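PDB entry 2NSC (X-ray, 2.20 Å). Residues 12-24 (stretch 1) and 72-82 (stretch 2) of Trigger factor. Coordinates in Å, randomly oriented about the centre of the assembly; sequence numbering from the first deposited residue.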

ATOM      1  N   ARG A  12      12.268  14.884 -17.483  1.00 24.50           N
ATOM      2  CA  ARG A  12      11.564  13.693 -17.079  1.00 24.06           C
ATOM      3  C   ARG A  12      12.349  13.033 -15.939  1.00 23.06           C
ATOM      4  O   ARG A  12      13.516  12.668 -16.115  1.00 22.57           O
ATOM      5  CB  ARG A  12      11.401  12.758 -18.283  1.00 23.78           C
ATOM      6  CG  ARG A  12      10.624  11.484 -18.008  1.00 25.88           C
ATOM      7  CD  ARG A  12      10.826  10.466 -19.137  1.00 29.04           C
ATOM      8  NE  ARG A  12      10.749   9.101 -18.627  1.00 32.67           N
ATOM      9  CZ  ARG A  12      11.716   8.200 -18.743  1.00 33.95           C
ATOM     10  NH1 ARG A  12      12.846   8.505 -19.375  1.00 33.41           N
ATOM     11  NH2 ARG A  12      11.548   6.985 -18.234  1.00 35.44           N
ATOM     12  N   VAL A  13      11.706  12.909 -14.773  1.00 22.05           N
ATOM     13  CA  VAL A  13      12.326  12.297 -13.588  1.00 21.74           C
ATOM     14  C   VAL A  13      11.517  11.088 -13.092  1.00 21.16           C
ATOM     15  O   VAL A  13      10.297  11.163 -12.980  1.00 20.65           O
ATOM     16  CB  VAL A  13      12.534  13.323 -12.439  1.00 21.92           C
ATOM     17  CG1 VAL A  13      13.314  12.691 -11.296  1.00 21.51           C
ATOM     18  CG2 VAL A  13      13.277  14.555 -12.949  1.00 22.02           C
ATOM     19  N   VAL A  14      12.208   9.977 -12.828  1.00 20.66           N
ATOM     20  CA  VAL A  14      11.599   8.749 -12.274  1.00 19.75           C
ATOM     21  C   VAL A  14      11.958   8.620 -10.787  1.00 19.67           C
ATOM     22  O   VAL A  14      13.136   8.649 -10.392  1.00 19.57           O
ATOM     23  CB  VAL A  14      12.053   7.492 -13.058  1.00 20.03           C
ATOM     24  CG1 VAL A  14      11.386   6.234 -12.536  1.00 18.25           C
ATOM     25  CG2 VAL A  14      11.764   7.665 -14.544  1.00 19.59           C
ATOM     26  N   LEU A  15      10.932   8.518  -9.958  1.00 18.76           N
ATOM     27  CA  LEU A  15      11.138   8.500  -8.526  1.00 18.92           C
ATOM     28  C   LEU A  15      10.483   7.256  -7.989  1.00 18.74           C
ATOM     29  O   LEU A  15       9.366   6.928  -8.394  1.00 18.85           O
ATOM     30  CB  LEU A  15      10.491   9.722  -7.873  1.00 18.83           C
ATOM     31  CG  LEU A  15      10.935  11.124  -8.329  1.00 19.51           C
ATOM     32  CD1 LEU A  15      10.040  12.163  -7.665  1.00 20.69           C
ATOM     33  CD2 LEU A  15      12.383  11.379  -7.961  1.00 15.69           C
ATOM     34  N   GLU A  16      11.180   6.578  -7.085  1.00 18.43           N
ATOM     35  CA  GLU A  16      10.666   5.402  -6.426  1.00 18.84           C
ATOM     36  C   GLU A  16      10.427   5.690  -4.951  1.00 18.85           C
ATOM     37  O   GLU A  16      11.384   5.957  -4.197  1.00 18.99           O
ATOM     38  CB  GLU A  16      11.666   4.266  -6.556  1.00 19.21           C
ATOM     39  CG  GLU A  16      11.220   2.998  -5.863  1.00 21.13           C
ATOM     40  CD  GLU A  16      12.188   1.878  -6.106  1.00 27.12           C
ATOM     41  OE1 GLU A  16      13.283   1.916  -5.496  1.00 28.96           O
ATOM     42  OE2 GLU A  16      11.861   0.965  -6.912  1.00 29.77           O
ATOM     43  N   TYR A  17       9.158   5.630  -4.548  1.00 18.46           N
ATOM     44  CA  TYR A  17       8.745   5.869  -3.163  1.00 18.12           C
ATOM     45  C   TYR A  17       8.635   4.533  -2.452  1.00 18.59           C
ATOM     46  O   TYR A  17       7.942   3.649  -2.919  1.00 19.02           O
ATOM     47  CB  TYR A  17       7.391   6.594  -3.125  1.00 17.61           C
ATOM     48  CG  TYR A  17       7.466   8.051  -3.503  1.00 18.33           C
ATOM     49  CD1 TYR A  17       7.460   9.040  -2.509  1.00 20.97           C
ATOM     50  CD2 TYR A  17       7.586   8.453  -4.840  1.00 17.32           C
ATOM     51  CE1 TYR A  17       7.539  10.410  -2.833  1.00 20.45           C
ATOM     52  CE2 TYR A  17       7.679   9.823  -5.193  1.00 18.29           C
ATOM     53  CZ  TYR A  17       7.652  10.792  -4.177  1.00 20.00           C
ATOM     54  OH  TYR A  17       7.722  12.124  -4.471  1.00 18.94           O
ATOM     55  N   VAL A  18       9.337   4.390  -1.333  1.00 18.61           N
ATOM     56  CA  VAL A  18       9.261   3.199  -0.481  1.00 18.66           C
ATOM     57  C   VAL A  18       8.625   3.618   0.847  1.00 18.93           C
ATOM     58  O   VAL A  18       9.111   4.535   1.521  1.00 18.53           O
ATOM     59  CB  VAL A  18      10.668   2.603  -0.236  1.00 18.77           C
ATOM     60  CG1 VAL A  18      10.613   1.414   0.740  1.00 18.46           C
ATOM     61  CG2 VAL A  18      11.303   2.173  -1.562  1.00 19.15           C
ATOM     62  N   PHE A  19       7.543   2.941   1.212  1.00 19.03           N
ATOM     63  CA  PHE A  19       6.741   3.327   2.356  1.00 19.02           C
ATOM     64  C   PHE A  19       7.048   2.436   3.551  1.00 20.20           C
ATOM     65  O   PHE A  19       7.231   1.226   3.402  1.00 19.82           O
ATOM     66  CB  PHE A  19       5.246   3.286   2.014  1.00 17.58           C
ATOM     67  CG  PHE A  19       4.870   4.177   0.865  1.00 16.94           C
ATOM     68  CD1 PHE A  19       4.600   5.521   1.074  1.00 15.31           C
ATOM     69  CD2 PHE A  19       4.832   3.683  -0.443  1.00 13.78           C
ATOM     70  CE1 PHE A  19       4.264   6.362  -0.004  1.00 14.79           C
ATOM     71  CE2 PHE A  19       4.490   4.508  -1.507  1.00 15.92           C
ATOM     72  CZ  PHE A  19       4.216   5.863  -1.292  1.00 14.12           C
ATOM     73  N   GLY A  20       7.089   3.056   4.730  1.00 20.97           N
ATOM     74  CA  GLY A  20       7.406   2.362   5.963  1.00 22.66           C
ATOM     75  C   GLY A  20       6.184   1.736   6.611  1.00 23.44           C
ATOM     76  O   GLY A  20       5.058   1.978   6.185  1.00 23.36           O
ATOM     77  N   ALA A  21       6.416   0.934   7.645  1.00 23.51           N
ATOM     78  CA  ALA A  21       5.349   0.229   8.353  1.00 23.92           C
ATOM     79  C   ALA A  21       4.232   1.144   8.906  1.00 23.96           C
ATOM     80  O   ALA A  21       3.059   0.755   8.926  1.00 23.81           O
ATOM     81  CB  ALA A  21       5.952  -0.633   9.486  1.00 24.51           C
ATOM     82  N   GLU A  22       4.587   2.343   9.355  1.00 23.90           N
ATOM     83  CA  GLU A  22       3.596   3.239   9.955  1.00 24.08           C
ATOM     84  C   GLU A  22       2.626   3.802   8.904  1.00 23.14           C
ATOM     85  O   GLU A  22       1.417   3.855   9.131  1.00 22.84           O
ATOM     86  CB  GLU A  22       4.291   4.362  10.727  1.00 24.82           C
ATOM     87  CG  GLU A  22       3.348   5.417  11.328  1.00 29.61           C
ATOM     88  CD  GLU A  22       2.242   4.833  12.226  1.00 34.18           C
ATOM     89  OE1 GLU A  22       2.562   4.239  13.292  1.00 36.24           O
ATOM     90  OE2 GLU A  22       1.043   4.996  11.874  1.00 36.04           O
ATOM     91  N   GLU A  23       3.177   4.194   7.750  1.00 21.97           N
ATOM     92  CA  GLU A  23       2.430   4.741   6.630  1.00 20.82           C
ATOM     93  C   GLU A  23       1.496   3.699   6.055  1.00 20.15           C
ATOM     94  O   GLU A  23       0.367   4.011   5.677  1.00 19.20           O
ATOM     95  CB  GLU A  23       3.400   5.210   5.550  1.00 21.02           C
ATOM     96  CG  GLU A  23       4.168   6.444   5.966  1.00 22.68           C
ATOM     97  CD  GLU A  23       5.381   6.690   5.111  1.00 25.15           C
ATOM     98  OE1 GLU A  23       6.039   5.708   4.698  1.00 26.55           O
ATOM     99  OE2 GLU A  23       5.672   7.879   4.847  1.00 26.01           O
ATOM    100  N   ILE A  24       1.979   2.464   6.004  1.00 19.09           N
ATOM    101  CA  ILE A  24       1.206   1.335   5.511  1.00 19.33           C
ATOM    102  C   ILE A  24      -0.010   1.099   6.420  1.00 19.10           C
ATOM    103  O   ILE A  24      -1.133   0.994   5.941  1.00 18.63           O
ATOM    104  CB  ILE A  24       2.089   0.078   5.395  1.00 19.04           C
ATOM    105  CG1 ILE A  24       3.162   0.305   4.329  1.00 18.97           C
ATOM    106  CG2 ILE A  24       1.245  -1.171   5.061  1.00 19.62           C
ATOM    107  CD1 ILE A  24       4.084  -0.890   4.122  1.00 19.85           C
TER
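Stretch 2, residues 72-82: DLIPDTLKDRK

Residues 12-18 of stretch 1 form a β-strand, with phi between -93° and -125° and psi between 116° and 137°. Phe19 and Gly20 lead out of it, and Gly20 is the N-cap of a helix that begins at Ala21; the bond from Ile24 N to Gly20 O (3.1 Å) marks its first turn. Stretch 2 is more irregular. A weakly bonded helix spans about 74-77, with Thr77 N to Ile74 O at 2.7 Å, and a type I turn runs from Leu78 to Arg81, closed by Arg81 N to Leu78 O at 2.9 Å.

The register runs in opposite senses along the two stretches: the nearest CA pairs are Val13 CA to Arg81 CA (11.5 Å), Tyr17 CA to Ile74 CA (8.0 Å) and Glu23 CA to Leu73 CA (9.0 Å). At such separations side chains bridge the gap, and no backbone hydrogen bond links the stretches.

Strand alternation selects the contacting residues. Val13, Leu15 and Tyr17 direct CA-to-CB toward stretch 2, as does Phe19 just beyond the strand, whereas the side chains of Val14, Glu16 and Val18 are out of reach of stretch 2. Tyr17 has the largest covered area. Ile74 CG2 lies 4.1 Å from the centroid of the Tyr17 ring and 29° off the normal, a CH-pi contact over one face. At the ring edge, Tyr17 OH donates to Thr77 OG1 (2.6 Å); Thr77 OG1 in turn donates to Ile74 O (2.5 Å), tying the tyrosine to the short helix.

Apolar packing extends both ways along the register. Leu15 CD1 meets Leu78 CD2 at 3.7 Å and sits over one face of the Arg81 guanidinium, 3.8 Å from Arg81 NH2. Toward the other end, Phe19 CE1 approaches Leu73 CD1 at 3.9 Å, and Glu23 CG lies 4.2 Å from that same Leu73 CD1. Glu23 OE1 also accepts from Gly20 N (2.9 Å, 163°). In all, 404 Å² is buried.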

ATOM      1  N   ASP A  72      -1.601   8.624  -2.337  1.00 33.67           N
ATOM      2  CA  ASP A  72      -2.040   9.967  -1.933  1.00 33.91           C
ATOM      3  C   ASP A  72      -1.026  10.726  -1.075  1.00 32.99           C
ATOM      4  O   ASP A  72      -1.280  11.859  -0.675  1.00 32.57           O
ATOM      5  CB  ASP A  72      -3.377   9.903  -1.159  1.00 34.93           C
ATOM      6  CG  ASP A  72      -4.550   9.428  -2.016  1.00 37.20           C
ATOM      7  OD1 ASP A  72      -4.417   9.369  -3.267  1.00 40.85           O
ATOM      8  OD2 ASP A  72      -5.624   9.134  -1.429  1.00 40.32           O
ATOM      9  N   LEU A  73       0.098  10.098  -0.755  1.00 31.59           N
ATOM     10  CA  LEU A  73       1.108  10.770   0.040  1.00 30.54           C
ATOM     11  C   LEU A  73       2.067  11.502  -0.878  1.00 30.19           C
ATOM     12  O   LEU A  73       2.771  12.425  -0.460  1.00 30.08           O
ATOM     13  CB  LEU A  73       1.877   9.774   0.907  1.00 30.24           C
ATOM     14  CG  LEU A  73       1.134   9.121   2.072  1.00 30.01           C
ATOM     15  CD1 LEU A  73       2.014   8.076   2.725  1.00 27.53           C
ATOM     16  CD2 LEU A  73       0.648  10.174   3.106  1.00 30.59           C
ATOM     17  N   ILE A  74       2.066  11.084  -2.137  1.00 29.89           N
ATOM     18  CA  ILE A  74       3.070  11.507  -3.089  1.00 29.81           C
ATOM     19  C   ILE A  74       2.983  12.996  -3.453  1.00 30.48           C
ATOM     20  O   ILE A  74       3.947  13.708  -3.226  1.00 30.32           O
ATOM     21  CB  ILE A  74       3.118  10.600  -4.324  1.00 29.45           C
ATOM     22  CG1 ILE A  74       3.436   9.166  -3.876  1.00 28.41           C
ATOM     23  CG2 ILE A  74       4.171  11.131  -5.340  1.00 28.58           C
ATOM     24  CD1 ILE A  74       3.476   8.155  -4.995  1.00 25.11           C
ATOM     25  N   PRO A  75       1.823  13.470  -3.982  1.00 30.98           N
ATOM     26  CA  PRO A  75       1.710  14.869  -4.409  1.00 31.61           C
ATOM     27  C   PRO A  75       2.276  15.891  -3.438  1.00 31.68           C
ATOM     28  O   PRO A  75       2.895  16.869  -3.859  1.00 32.03           O
ATOM     29  CB  PRO A  75       0.197  15.058  -4.572  1.00 31.76           C
ATOM     30  CG  PRO A  75      -0.256  13.713  -5.050  1.00 31.66           C
ATOM     31  CD  PRO A  75       0.560  12.742  -4.224  1.00 31.00           C
ATOM     32  N   ASP A  76       2.095  15.661  -2.150  1.00 31.90           N
ATOM     33  CA  ASP A  76       2.548  16.608  -1.153  1.00 32.07           C
ATOM     34  C   ASP A  76       4.078  16.688  -1.098  1.00 31.57           C
ATOM     35  O   ASP A  76       4.644  17.746  -0.760  1.00 31.59           O
ATOM     36  CB  ASP A  76       1.973  16.233   0.207  1.00 33.20           C
ATOM     37  CG  ASP A  76       2.101  17.343   1.209  1.00 35.81           C
ATOM     38  OD1 ASP A  76       3.221  17.517   1.736  1.00 40.50           O
ATOM     39  OD2 ASP A  76       1.092  18.045   1.460  1.00 37.30           O
ATOM     40  N   THR A  77       4.744  15.579  -1.431  1.00 30.06           N
ATOM     41  CA  THR A  77       6.210  15.533  -1.455  1.00 28.80           C
ATOM     42  C   THR A  77       6.787  16.279  -2.657  1.00 28.60           C
ATOM     43  O   THR A  77       7.998  16.543  -2.720  1.00 28.14           O
ATOM     44  CB  THR A  77       6.740  14.085  -1.462  1.00 28.82           C
ATOM     45  OG1 THR A  77       6.378  13.460  -2.693  1.00 27.90           O
ATOM     46  CG2 THR A  77       6.158  13.301  -0.319  1.00 28.40           C
ATOM     47  N   LEU A  78       5.920  16.613  -3.609  1.00 27.79           N
ATOM     48  CA  LEU A  78       6.355  17.268  -4.830  1.00 27.49           C
ATOM     49  C   LEU A  78       5.885  18.716  -4.929  1.00 27.72           C
ATOM     50  O   LEU A  78       6.182  19.378  -5.923  1.00 27.32           O
ATOM     51  CB  LEU A  78       5.871  16.495  -6.064  1.00 27.01           C
ATOM     52  CG  LEU A  78       6.260  15.020  -6.205  1.00 26.95           C
ATOM     53  CD1 LEU A  78       5.426  14.330  -7.258  1.00 25.63           C
ATOM     54  CD2 LEU A  78       7.714  14.867  -6.522  1.00 25.90           C
ATOM     55  N   LYS A  79       5.153  19.205  -3.924  1.00 27.81           N
ATOM     56  CA  LYS A  79       4.580  20.544  -3.996  1.00 29.19           C
ATOM     57  C   LYS A  79       5.637  21.678  -4.091  1.00 29.44           C
ATOM     58  O   LYS A  79       5.299  22.794  -4.448  1.00 29.05           O
ATOM     59  CB  LYS A  79       3.582  20.784  -2.851  1.00 29.18           C
ATOM     60  CG  LYS A  79       4.206  20.912  -1.478  1.00 29.75           C
ATOM     61  CD  LYS A  79       3.166  21.143  -0.409  1.00 30.48           C
ATOM     62  CE  LYS A  79       3.770  20.909   0.973  1.00 33.42           C
ATOM     63  NZ  LYS A  79       2.896  21.383   2.096  1.00 34.74           N
ATOM     64  N   ASP A  80       6.900  21.366  -3.787  1.00 30.20           N
ATOM     65  CA  ASP A  80       8.025  22.309  -3.927  1.00 31.83           C
ATOM     66  C   ASP A  80       8.654  22.305  -5.342  1.00 31.97           C
ATOM     67  O   ASP A  80       9.559  23.085  -5.641  1.00 31.71           O
ATOM     68  CB  ASP A  80       9.101  22.012  -2.872  1.00 32.24           C
ATOM     69  CG  ASP A  80       9.679  20.586  -2.983  1.00 35.75           C
ATOM     70  OD1 ASP A  80       9.001  19.661  -3.503  1.00 38.62           O
ATOM     71  OD2 ASP A  80      10.829  20.384  -2.527  1.00 39.82           O
ATOM     72  N   ARG A  81       8.175  21.410  -6.198  1.00 32.27           N
ATOM     73  CA  ARG A  81       8.631  21.346  -7.576  1.00 32.81           C
ATOM     74  C   ARG A  81       7.592  21.912  -8.533  1.00 32.99           C
ATOM     75  O   ARG A  81       6.384  21.804  -8.301  1.00 32.68           O
ATOM     76  CB  ARG A  81       8.927  19.906  -7.967  1.00 32.90           C
ATOM     77  CG  ARG A  81       9.872  19.159  -7.045  1.00 33.84           C
ATOM     78  CD  ARG A  81      10.526  18.027  -7.828  1.00 36.95           C
ATOM     79  NE  ARG A  81      10.995  16.934  -6.975  1.00 38.50           N
ATOM     80  CZ  ARG A  81      11.860  16.002  -7.365  1.00 38.24           C
ATOM     81  NH1 ARG A  81      12.365  16.026  -8.593  1.00 38.38           N
ATOM     82  NH2 ARG A  81      12.215  15.039  -6.525  1.00 38.06           N
ATOM     83  N   LYS A  82       8.076  22.491  -9.628  1.00 33.23           N
ATOM     84  CA  LYS A  82       7.197  22.979 -10.679  1.00 33.71           C
ATOM     85  C   LYS A  82       7.104  21.904 -11.757  1.00 33.11           C
ATOM     86  O   LYS A  82       8.074  21.642 -12.470  1.00 32.92           O
ATOM     87  CB  LYS A  82       7.709  24.310 -11.243  1.00 33.58           C
ATOM     88  CG  LYS A  82       6.603  25.217 -11.773  1.00 35.01           C
ATOM     89  CD  LYS A  82       7.168  26.504 -12.384  1.00 35.01           C
ATOM     90  CE  LYS A  82       6.038  27.449 -12.778  1.00 38.02           C
ATOM     91  NZ  LYS A  82       6.513  28.725 -13.434  1.00 38.76           N
TER